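Local coordinates for G-protein interacting protein 1 (Dictyostelium discoideum, PDB 5Z1N) that probably binds heterotrimeric G proteins and sequesters them in the cytosol during chemotaxis, its C-terminal TNFAIP8-like helical domain holding a phospholipid between its helices, at residues Leu42-Leu45 and Ile46-Phe50; Ala63-Asp66 and Arg67-Asp71; Phe152-Ile155 and Ser156-Lys160. One frame throughout, in Å; residues are numbered along the deposited sequence. Where two conformers were deposited one is given.

Interaction 1 of 3, residues Leu42-Leu45 and Ile46-Phe50. With PEF (di-palmitoyl-3-sn-phosphatidylethanolamine), chain B.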
loop_
_atom_site.group_PDB
_atom_site.type_symbol
_atom_site.label_atom_id
_atom_site.label_comp_id
_atom_site.label_asym_id
_atom_site.label_seq_id
_atom_site.Cartn_x
_atom_site.Cartn_y
_atom_site.Cartn_z
ATOM N N LEU A 42 1.702 0.799 9.659
ATOM C CA LEU A 42 1.376 -0.006 10.832
ATOM C C LEU A 42 0.209 0.590 11.612
ATOM O O LEU A 42 -0.700 -0.132 12.024
ATOM C CB LEU A 42 2.603 -0.144 11.730
ATOM C CG LEU A 42 3.715 -1.029 11.169
ATOM C CD1 LEU A 42 4.991 -0.842 11.975
ATOM C CD2 LEU A 42 3.274 -2.482 11.169
ATOM N N LYS A 43 0.218 1.907 11.820
ATOM C CA LYS A 43 -0.818 2.560 12.616
ATOM C C LYS A 43 -2.193 2.401 11.973
ATOM O O LYS A 43 -3.169 2.013 12.633
ATOM C CB LYS A 43 -0.451 4.034 12.782
ATOM C CG LYS A 43 -1.546 4.952 13.272
ATOM C CD LYS A 43 -1.011 6.378 13.310
ATOM C CE LYS A 43 -1.799 7.262 14.253
ATOM N NZ LYS A 43 -1.085 8.546 14.506
ATOM N N ILE A 44 -2.282 2.693 10.672
ATOM C CA ILE A 44 -3.551 2.571 9.960
ATOM C C ILE A 44 -4.045 1.130 10.001
ATOM O O ILE A 44 -5.210 0.862 10.329
ATOM C CB ILE A 44 -3.398 3.068 8.513
ATOM C CG1 ILE A 44 -2.972 4.536 8.492
ATOM C CG2 ILE A 44 -4.698 2.862 7.736
ATOM C CD1 ILE A 44 -2.445 4.979 7.147
ATOM N N LEU A 45 -3.165 0.182 9.662
ATOM C CA LEU A 45 -3.548 -1.227 9.661
ATOM C C LEU A 45 -4.048 -1.664 11.031
ATOM O O LEU A 45 -5.120 -2.270 11.150
ATOM C CB LEU A 45 -2.362 -2.092 9.242
ATOM C CG LEU A 45 -1.978 -2.130 7.769
ATOM C CD1 LEU A 45 -0.593 -2.742 7.639
ATOM C CD2 LEU A 45 -3.010 -2.913 6.966
ATOM N N ILE A 46 -3.267 -1.379 12.075
ATOM C CA ILE A 46 -3.634 -1.777 13.430
ATOM C C ILE A 46 -5.003 -1.226 13.798
ATOM O O ILE A 46 -5.828 -1.930 14.394
ATOM C CB ILE A 46 -2.554 -1.325 14.433
ATOM C CG1 ILE A 46 -1.270 -2.141 14.252
ATOM C CG2 ILE A 46 -3.064 -1.433 15.866
ATOM C CD1 ILE A 46 -1.506 -3.573 13.863
ATOM N N LYS A 47 -5.278 0.033 13.441
ATOM C CA LYS A 47 -6.578 0.612 13.780
ATOM C C LYS A 47 -7.710 -0.090 13.032
ATOM O O LYS A 47 -8.731 -0.457 13.633
ATOM C CB LYS A 47 -6.581 2.115 13.487
ATOM C CG LYS A 47 -7.768 2.867 14.087
ATOM C CD LYS A 47 -7.492 3.330 15.518
ATOM C CE LYS A 47 -8.315 4.571 15.888
ATOM N NZ LYS A 47 -8.262 4.900 17.344
ATOM N N VAL A 48 -7.550 -0.289 11.719
ATOM C CA VAL A 48 -8.596 -0.958 10.944
ATOM C C VAL A 48 -8.883 -2.342 11.518
ATOM O O VAL A 48 -10.040 -2.709 11.760
ATOM C CB VAL A 48 -8.208 -1.040 9.459
ATOM C CG1 VAL A 48 -9.253 -1.843 8.695
ATOM C CG2 VAL A 48 -8.070 0.349 8.868
ATOM N N PHE A 49 -7.828 -3.131 11.742
ATOM C CA PHE A 49 -8.004 -4.459 12.323
ATOM C C PHE A 49 -8.666 -4.377 13.692
ATOM O O PHE A 49 -9.481 -5.236 14.049
ATOM C CB PHE A 49 -6.654 -5.172 12.427
ATOM C CG PHE A 49 -6.039 -5.511 11.096
ATOM C CD1 PHE A 49 -6.801 -6.074 10.089
ATOM C CD2 PHE A 49 -4.695 -5.269 10.858
ATOM C CE1 PHE A 49 -6.236 -6.388 8.867
ATOM C CE2 PHE A 49 -4.126 -5.580 9.639
ATOM C CZ PHE A 49 -4.898 -6.140 8.641
ATOM N N PHE A 50 -8.325 -3.349 14.471
ATOM C CA PHE A 50 -8.889 -3.202 15.808
ATOM C C PHE A 50 -10.396 -3.013 15.747
ATOM O O PHE A 50 -11.145 -3.661 16.488
ATOM C CB PHE A 50 -8.230 -2.027 16.533
ATOM C CG PHE A 50 -8.823 -1.735 17.886
ATOM C CD1 PHE A 50 -8.380 -2.410 19.013
ATOM C CD2 PHE A 50 -9.816 -0.778 18.033
ATOM C CE1 PHE A 50 -8.922 -2.143 20.257
ATOM C CE2 PHE A 50 -10.362 -0.508 19.275
ATOM C CZ PHE A 50 -9.914 -1.187 20.387
HETATM C C2 PEF B . -2.420 -9.307 7.701
HETATM C C1 PEF B . -3.888 -9.573 8.010
HETATM N N PEF B . -7.348 -13.940 5.962
HETATM C C3 PEF B . -1.737 -10.539 7.127
HETATM C C4 PEF B . -7.177 -11.752 6.982
HETATM C C5 PEF B . -8.118 -12.873 6.563
HETATM C C10 PEF B . -1.291 -7.339 6.957
HETATM C C11 PEF B . -1.259 -6.052 6.172
HETATM C C12 PEF B . 0.074 -5.849 5.460
HETATM C C13 PEF B . -0.098 -4.718 4.452
HETATM C C14 PEF B . 1.201 -4.296 3.775
HETATM C C15 PEF B . 0.865 -3.435 2.559
HETATM C C16 PEF B . 2.110 -2.871 1.891
HETATM C C17 PEF B . 1.805 -2.357 0.486
HETATM C C18 PEF B . 0.538 -1.509 0.446
HETATM C C19 PEF B . 0.681 -0.344 -0.529
HETATM C C20 PEF B . 1.177 -0.792 -1.900
HETATM C C21 PEF B . 2.368 0.052 -2.339
HETATM C C22 PEF B . 2.964 -0.459 -3.645
HETATM C C23 PEF B . 4.356 0.121 -3.877
HETATM C C24 PEF B . 4.896 -0.294 -5.240
HETATM C C25 PEF B . 6.339 0.126 -5.412
HETATM C C30 PEF B . -1.279 -10.214 4.718
HETATM C C31 PEF B . -1.679 -10.361 3.270
HETATM C C32 PEF B . -2.170 -9.023 2.728
HETATM C C33 PEF B . -3.518 -8.641 3.327
HETATM C C34 PEF B . -3.687 -7.126 3.350
HETATM C C35 PEF B . -5.104 -6.733 3.753
HETATM C C36 PEF B . -5.142 -5.329 4.346
HETATM C C37 PEF B . -6.548 -4.739 4.326
HETATM C C38 PEF B . -6.594 -3.419 5.092
HETATM C C39 PEF B . -7.189 -2.300 4.244
HETATM C C40 PEF B . -7.279 -0.986 5.014
HETATM C C41 PEF B . -5.911 -0.497 5.476
HETATM C C42 PEF B . -4.985 -0.182 4.304
HETATM C C43 PEF B . -3.706 0.487 4.793
HETATM C C44 PEF B . -2.749 0.775 3.643
HETATM C C45 PEF B . -1.594 1.634 4.112
HETATM O O4 PEF B . -0.438 -7.603 7.785
HETATM O O5 PEF B . -0.222 -9.686 5.025
HETATM O O2 PEF B . -2.368 -8.282 6.718
HETATM O O3 PEF B . -2.159 -10.677 5.774
HETATM O O1P PEF B . -5.237 -12.374 10.105
HETATM O O2P PEF B . -6.405 -10.251 9.081
HETATM O O3P PEF B . -4.079 -10.942 8.342
HETATM O O4P PEF B . -6.070 -12.286 7.707
HETATM P P PEF B . -5.490 -11.440 8.940
#
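Leu45 and Phe49, one turn apart on helix 31-53, lie side by side and point the same way, forming part of the lipid pocket inside this TNFAIP8-like helical bundle. Leu45 CB meets Phe49 CE2 at 3.9 Å, and both side chains continue to the bound phosphatidylethanolamine PEF. Leu45 CD1 reaches 3.7 Å from PEF C11, near the start of one acyl chain, whereas Phe49 CZ stands 3.6 Å from PEF C1 on the glycerol. The ring takes that place because its CG is anti to the carbonyl carbon (chi1 -67°), which sends it back along the helix over the previous turn. Ile44 packs more loosely against its own neighbour, CG2 to Val48 CG2 being 4.4 Å, but the same Ile44 CG2 approaches C43 of the second acyl chain to 3.9 Å; Leu113 of helix 92-113 touches both residues. Lys43 and Lys47 lie on a partly exposed flank, where their side chains do not meet across the turn: Lys43 NZ bonds Asn121 and Lys47 NZ bonds Tyr51. Back on the lipid side, Phe49 N donates to Leu45 O at 2.9 Å, nearly straight at 176°, while ring atom Phe49 CD2 lies 3.0 Å from that same Leu45 O.

Interaction 2 of 3, residues Ala63-Asp66 and Arg67-Asp71. With PEF (di-palmitoyl-3-sn-phosphatidylethanolamine), chain B.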
loop_
_atom_site.group_PDB
_atom_site.type_symbol
_atom_site.label_atom_id
_atom_site.label_comp_id
_atom_site.label_asym_id
_atom_site.label_seq_id
_atom_site.Cartn_x
_atom_site.Cartn_y
_atom_site.Cartn_z
ATOM N N ALA A 63 -15.475 -3.856 1.975
ATOM C CA ALA A 63 -15.478 -4.265 0.571
ATOM C C ALA A 63 -14.864 -3.201 -0.331
ATOM O O ALA A 63 -13.950 -3.486 -1.116
ATOM C CB ALA A 63 -16.906 -4.585 0.126
ATOM N N LYS A 64 -15.337 -1.955 -0.200
ATOM C CA LYS A 64 -14.859 -0.864 -1.044
ATOM C C LYS A 64 -13.339 -0.761 -1.018
ATOM O O LYS A 64 -12.695 -0.642 -2.067
ATOM C CB LYS A 64 -15.483 0.459 -0.597
ATOM C CG LYS A 64 -17.001 0.479 -0.550
ATOM C CD LYS A 64 -17.500 1.906 -0.359
ATOM C CE LYS A 64 -19.014 1.977 -0.245
ATOM N NZ LYS A 64 -19.519 3.355 -0.527
ATOM N N VAL A 65 -12.745 -0.791 0.175
ATOM C CA VAL A 65 -11.290 -0.714 0.257
ATOM C C VAL A 65 -10.672 -1.952 -0.375
ATOM O O VAL A 65 -9.777 -1.860 -1.227
ATOM C CB VAL A 65 -10.836 -0.531 1.717
ATOM C CG1 VAL A 65 -9.338 -0.267 1.780
ATOM C CG2 VAL A 65 -11.598 0.609 2.372
ATOM N N ASP A 66 -11.194 -3.127 -0.013
ATOM C CA ASP A 66 -10.642 -4.386 -0.496
ATOM C C ASP A 66 -10.517 -4.369 -2.012
ATOM O O ASP A 66 -9.410 -4.446 -2.567
ATOM C CB ASP A 66 -11.530 -5.542 -0.028
ATOM C CG ASP A 66 -11.197 -6.847 -0.711
ATOM O OD1 ASP A 66 -10.162 -7.447 -0.365
ATOM O OD2 ASP A 66 -11.973 -7.276 -1.590
ATOM N N ARG A 67 -11.653 -4.200 -2.692
ATOM C CA ARG A 67 -11.653 -4.163 -4.150
ATOM C C ARG A 67 -10.630 -3.163 -4.671
ATOM O O ARG A 67 -9.799 -3.495 -5.528
ATOM C CB ARG A 67 -13.053 -3.822 -4.663
ATOM C CG ARG A 67 -13.971 -5.025 -4.792
ATOM C CD ARG A 67 -15.261 -4.665 -5.516
ATOM N NE ARG A 67 -16.332 -4.316 -4.587
ATOM C CZ ARG A 67 -17.124 -5.202 -3.992
ATOM N NH1 ARG A 67 -18.072 -4.793 -3.161
ATOM N NH2 ARG A 67 -16.967 -6.499 -4.226
ATOM N N ALA A 68 -10.652 -1.939 -4.132
ATOM C CA ALA A 68 -9.736 -0.920 -4.629
ATOM C C ALA A 68 -8.299 -1.398 -4.506
ATOM O O ALA A 68 -7.542 -1.392 -5.488
ATOM C CB ALA A 68 -9.942 0.394 -3.875
ATOM N N LEU A 69 -7.934 -1.898 -3.324
ATOM C CA LEU A 69 -6.569 -2.360 -3.121
ATOM C C LEU A 69 -6.223 -3.432 -4.138
ATOM O O LEU A 69 -5.182 -3.363 -4.803
ATOM C CB LEU A 69 -6.394 -2.884 -1.696
ATOM C CG LEU A 69 -6.360 -1.824 -0.595
ATOM C CD1 LEU A 69 -6.299 -2.490 0.768
ATOM C CD2 LEU A 69 -5.180 -0.882 -0.790
ATOM N N ARG A 70 -7.131 -4.390 -4.333
ATOM C CA ARG A 70 -6.819 -5.477 -5.247
ATOM C C ARG A 70 -6.638 -4.942 -6.658
ATOM O O ARG A 70 -5.661 -5.289 -7.336
ATOM C CB ARG A 70 -7.900 -6.556 -5.163
ATOM C CG ARG A 70 -7.815 -7.316 -3.838
ATOM C CD ARG A 70 -8.640 -8.580 -3.813
ATOM N NE ARG A 70 -10.066 -8.309 -3.674
ATOM C CZ ARG A 70 -10.980 -8.666 -4.569
ATOM N NH1 ARG A 70 -10.615 -9.314 -5.668
ATOM N NH2 ARG A 70 -12.258 -8.384 -4.365
ATOM N N ASP A 71 -7.502 -4.002 -7.069
ATOM C CA ASP A 71 -7.309 -3.355 -8.361
ATOM C C ASP A 71 -5.909 -2.776 -8.448
ATOM O O ASP A 71 -5.151 -3.077 -9.379
ATOM C CB ASP A 71 -8.352 -2.258 -8.574
ATOM C CG ASP A 71 -9.673 -2.794 -9.075
ATOM O OD1 ASP A 71 -10.692 -2.097 -8.897
ATOM O OD2 ASP A 71 -9.695 -3.909 -9.641
HETATM C C2 PEF B . -2.420 -9.307 7.701
HETATM C C1 PEF B . -3.888 -9.573 8.010
HETATM N N PEF B . -7.348 -13.940 5.962
HETATM C C3 PEF B . -1.737 -10.539 7.127
HETATM C C4 PEF B . -7.177 -11.752 6.982
HETATM C C5 PEF B . -8.118 -12.873 6.563
HETATM C C10 PEF B . -1.291 -7.339 6.957
HETATM C C11 PEF B . -1.259 -6.052 6.172
HETATM C C12 PEF B . 0.074 -5.849 5.460
HETATM C C13 PEF B . -0.098 -4.718 4.452
HETATM C C14 PEF B . 1.201 -4.296 3.775
HETATM C C15 PEF B . 0.865 -3.435 2.559
HETATM C C16 PEF B . 2.110 -2.871 1.891
HETATM C C17 PEF B . 1.805 -2.357 0.486
HETATM C C18 PEF B . 0.538 -1.509 0.446
HETATM C C19 PEF B . 0.681 -0.344 -0.529
HETATM C C20 PEF B . 1.177 -0.792 -1.900
HETATM C C21 PEF B . 2.368 0.052 -2.339
HETATM C C22 PEF B . 2.964 -0.459 -3.645
HETATM C C23 PEF B . 4.356 0.121 -3.877
HETATM C C24 PEF B . 4.896 -0.294 -5.240
HETATM C C25 PEF B . 6.339 0.126 -5.412
HETATM C C30 PEF B . -1.279 -10.214 4.718
HETATM C C31 PEF B . -1.679 -10.361 3.270
HETATM C C32 PEF B . -2.170 -9.023 2.728
HETATM C C33 PEF B . -3.518 -8.641 3.327
HETATM C C34 PEF B . -3.687 -7.126 3.350
HETATM C C35 PEF B . -5.104 -6.733 3.753
HETATM C C36 PEF B . -5.142 -5.329 4.346
HETATM C C37 PEF B . -6.548 -4.739 4.326
HETATM C C38 PEF B . -6.594 -3.419 5.092
HETATM C C39 PEF B . -7.189 -2.300 4.244
HETATM C C40 PEF B . -7.279 -0.986 5.014
HETATM C C41 PEF B . -5.911 -0.497 5.476
HETATM C C42 PEF B . -4.985 -0.182 4.304
HETATM C C43 PEF B . -3.706 0.487 4.793
HETATM C C44 PEF B . -2.749 0.775 3.643
HETATM C C45 PEF B . -1.594 1.634 4.112
HETATM O O4 PEF B . -0.438 -7.603 7.785
HETATM O O5 PEF B . -0.222 -9.686 5.025
HETATM O O2 PEF B . -2.368 -8.282 6.718
HETATM O O3 PEF B . -2.159 -10.677 5.774
HETATM O O1P PEF B . -5.237 -12.374 10.105
HETATM O O2P PEF B . -6.405 -10.251 9.081
HETATM O O3P PEF B . -4.079 -10.942 8.342
HETATM O O4P PEF B . -6.070 -12.286 7.707
HETATM P P PEF B . -5.490 -11.440 8.940
#
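Arg70 folds back along helix 59-81 to grip Asp66, one turn earlier, meeting it from CB as far as NE and NH2. CB and CG pass the backbone carbonyl, with Arg70 CG 3.5 Å from Asp66 O, the oxygen that also accepts the helical bond from Arg70 N. Arg70 CD then comes within 3.9 Å of Asp66 OD1. A bend at chi3 (-75°) swings the guanidinium round so that NE and NH2 face the carboxylate side-on. Arg70 NH2 donates to Asp66 OD2 at 3.0 Å, on the syn side but tilted out of the carboxylate plane, and Arg70 NE donates to the same OD2 at 3.0 Å from above that plane, on the same face as NH2; a weak bond links NE to OD1. The two flat groups are inclined by 35°, but OD2 stays close to the guanidinium plane, so the salt bridge is fixed at its edge. Both partners of this i to i+4 ion pair also bond the C-terminal segment of the TNFAIP8-like bundle: Leu166 N donates to Asp66 OD1, and Arg70 NH1 donates to Thr162 O. The lipid-facing side of the helix is apolar instead. Val65 and Leu69 run side by side, CG1 to CD1 at 3.9 Å, and Leu69 CD1 lies 3.6 Å from PEF C39, midway down an acyl chain. Val65 also belongs to the sodium site, together with Asp61.

Interaction 3 of 3, residues Phe152-Ile155 and Ser156-Lys160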
loop_
_atom_site.group_PDB
_atom_site.type_symbol
_atom_site.label_atom_id
_atom_site.label_comp_id
_atom_site.label_asym_id
_atom_site.label_seq_id
_atom_site.Cartn_x
_atom_site.Cartn_y
_atom_site.Cartn_z
ATOM N N PHE A 152 10.707 -7.240 -6.962
ATOM C CA PHE A 152 10.154 -8.560 -7.248
ATOM C C PHE A 152 9.510 -9.182 -6.017
ATOM O O PHE A 152 8.444 -9.796 -6.114
ATOM C CB PHE A 152 11.240 -9.492 -7.793
ATOM C CG PHE A 152 10.829 -10.942 -7.821
ATOM C CD1 PHE A 152 9.988 -11.417 -8.817
ATOM C CD2 PHE A 152 11.261 -11.822 -6.839
ATOM C CE1 PHE A 152 9.597 -12.745 -8.841
ATOM C CE2 PHE A 152 10.872 -13.151 -6.857
ATOM C CZ PHE A 152 10.036 -13.611 -7.858
ATOM N N LEU A 153 10.151 -9.055 -4.853
ATOM C CA LEU A 153 9.586 -9.642 -3.640
ATOM C C LEU A 153 8.249 -9.002 -3.293
ATOM O O LEU A 153 7.290 -9.695 -2.925
ATOM C CB LEU A 153 10.572 -9.494 -2.481
ATOM C CG LEU A 153 11.926 -10.175 -2.685
ATOM C CD1 LEU A 153 12.772 -10.074 -1.430
ATOM C CD2 LEU A 153 11.738 -11.630 -3.085
ATOM N N LEU A 154 8.163 -7.678 -3.421
ATOM C CA LEU A 154 6.928 -6.978 -3.090
ATOM C C LEU A 154 5.811 -7.345 -4.058
ATOM O O LEU A 154 4.715 -7.731 -3.635
ATOM C CB LEU A 154 7.162 -5.468 -3.092
ATOM C CG LEU A 154 5.881 -4.650 -2.930
ATOM C CD1 LEU A 154 5.206 -4.974 -1.602
ATOM C CD2 LEU A 154 6.169 -3.163 -3.054
ATOM N N ILE A 155 6.065 -7.227 -5.363
ATOM C CA ILE A 155 5.003 -7.494 -6.329
ATOM C C ILE A 155 4.608 -8.963 -6.296
ATOM O O ILE A 155 3.422 -9.303 -6.355
ATOM C CB ILE A 155 5.427 -7.058 -7.741
ATOM C CG1 ILE A 155 5.798 -5.573 -7.753
ATOM C CG2 ILE A 155 4.311 -7.352 -8.734
ATOM C CD1 ILE A 155 4.715 -4.664 -7.199
ATOM N N SER A 156 5.592 -9.856 -6.195
ATOM C CA SER A 156 5.298 -11.282 -6.159
ATOM C C SER A 156 4.583 -11.685 -4.877
ATOM O O SER A 156 3.928 -12.732 -4.853
ATOM C CB SER A 156 6.582 -12.095 -6.327
ATOM O OG SER A 156 7.396 -12.004 -5.172
ATOM N N ALA A 157 4.693 -10.887 -3.812
ATOM C CA ALA A 157 3.858 -11.145 -2.646
ATOM C C ALA A 157 2.469 -10.537 -2.798
ATOM O O ALA A 157 1.492 -11.096 -2.289
ATOM C CB ALA A 157 4.535 -10.615 -1.382
ATOM N N LEU A 158 2.360 -9.412 -3.510
ATOM C CA LEU A 158 1.081 -8.721 -3.650
ATOM C C LEU A 158 0.152 -9.416 -4.639
ATOM O O LEU A 158 -1.065 -9.455 -4.428
ATOM C CB LEU A 158 1.317 -7.275 -4.087
ATOM C CG LEU A 158 1.875 -6.310 -3.038
ATOM C CD1 LEU A 158 2.012 -4.917 -3.628
ATOM C CD2 LEU A 158 0.993 -6.295 -1.799
ATOM N N ASN A 159 0.699 -9.959 -5.728
ATOM C CA ASN A 159 -0.133 -10.474 -6.808
ATOM C C ASN A 159 -0.794 -11.803 -6.471
ATOM O O ASN A 159 -1.610 -12.288 -7.262
ATOM C CB ASN A 159 0.684 -10.602 -8.103
ATOM C CG ASN A 159 1.841 -11.587 -7.992
ATOM O OD1 ASN A 159 1.998 -12.284 -6.990
ATOM N ND2 ASN A 159 2.657 -11.649 -9.041
ATOM N N LYS A 160 -0.462 -12.405 -5.329
ATOM C CA LYS A 160 -1.172 -13.602 -4.900
ATOM C C LYS A 160 -2.560 -13.275 -4.372
ATOM O O LYS A 160 -3.417 -14.165 -4.317
ATOM C CB LYS A 160 -0.372 -14.338 -3.821
ATOM C CG LYS A 160 1.102 -14.527 -4.136
ATOM C CD LYS A 160 1.306 -15.324 -5.415
ATOM C CE LYS A 160 2.779 -15.668 -5.624
ATOM N NZ LYS A 160 3.401 -14.878 -6.730
#
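Ser156 OG donates to Phe152 O at 2.6 Å, and Ser156 N donates to the same oxygen at 2.9 Å. The two donors arrive from opposite faces of the carbonyl plane, so one acceptor is held from both. With chi1 at 71°, OG sits between the backbone N and the carbonyl carbon, which turns it back toward the preceding turn. There the serine also lies over a face of the Phe152 ring: its CB makes a CH-pi contact 4.1 Å from the ring centroid, 17° off the normal. Further along, Ala157 N bonds to Leu153 O with a bent angle of 136° and only weakly to Leu154 O, whose main donor is Leu158 N. These bonds belong to helix 151-158 of the TNFAIP8-like bundle, and Asn159 N donates to Ile155 O at 2.9 Å. Ser156 O and Asn159 OD1 lie 2.9 Å apart; being two acceptors they cannot bond each other, and Lys160 NZ curls back to donate to both, at 2.9 Å to Ser156 O and 3.0 Å to Asn159 OD1. Asn159 ND2 in turn donates to Asp77 of helix 59-81. A leucine in place of Asn159 would probably leave Asp77 without this donor and Lys160 NZ with one acceptor fewer. On the buried side Leu154 CD1 meets Leu158 CD1 at 3.8 Å, and Leu154 also touches PEF.

Overall arrangement
All three are local contacts, mostly i to i+4, in one TNFAIP8-like domain, and none touches another; interactions 1 and 2 lie wholly within one helix each. These helices, 31-53 and 59-81, are successive, with contact centres about 16 Å apart, and both present apolar side chains to the same PEF molecule; interaction 3 adds Leu154 to its pocket. Interaction 1, chiefly apolar with lysines on its flank, has no exposed residue among those that touch, whereas interactions 2 (Lys64, Arg67) and 3 (Phe152, Leu153) reach the surface. Interaction 2 pairs lipid-facing aliphatics with an ion pair tied to the C-terminal segment. Interaction 3 adds side-chain-to-backbone bonds from Ser156 and Lys160, and Asn159 links it to helix 59-81.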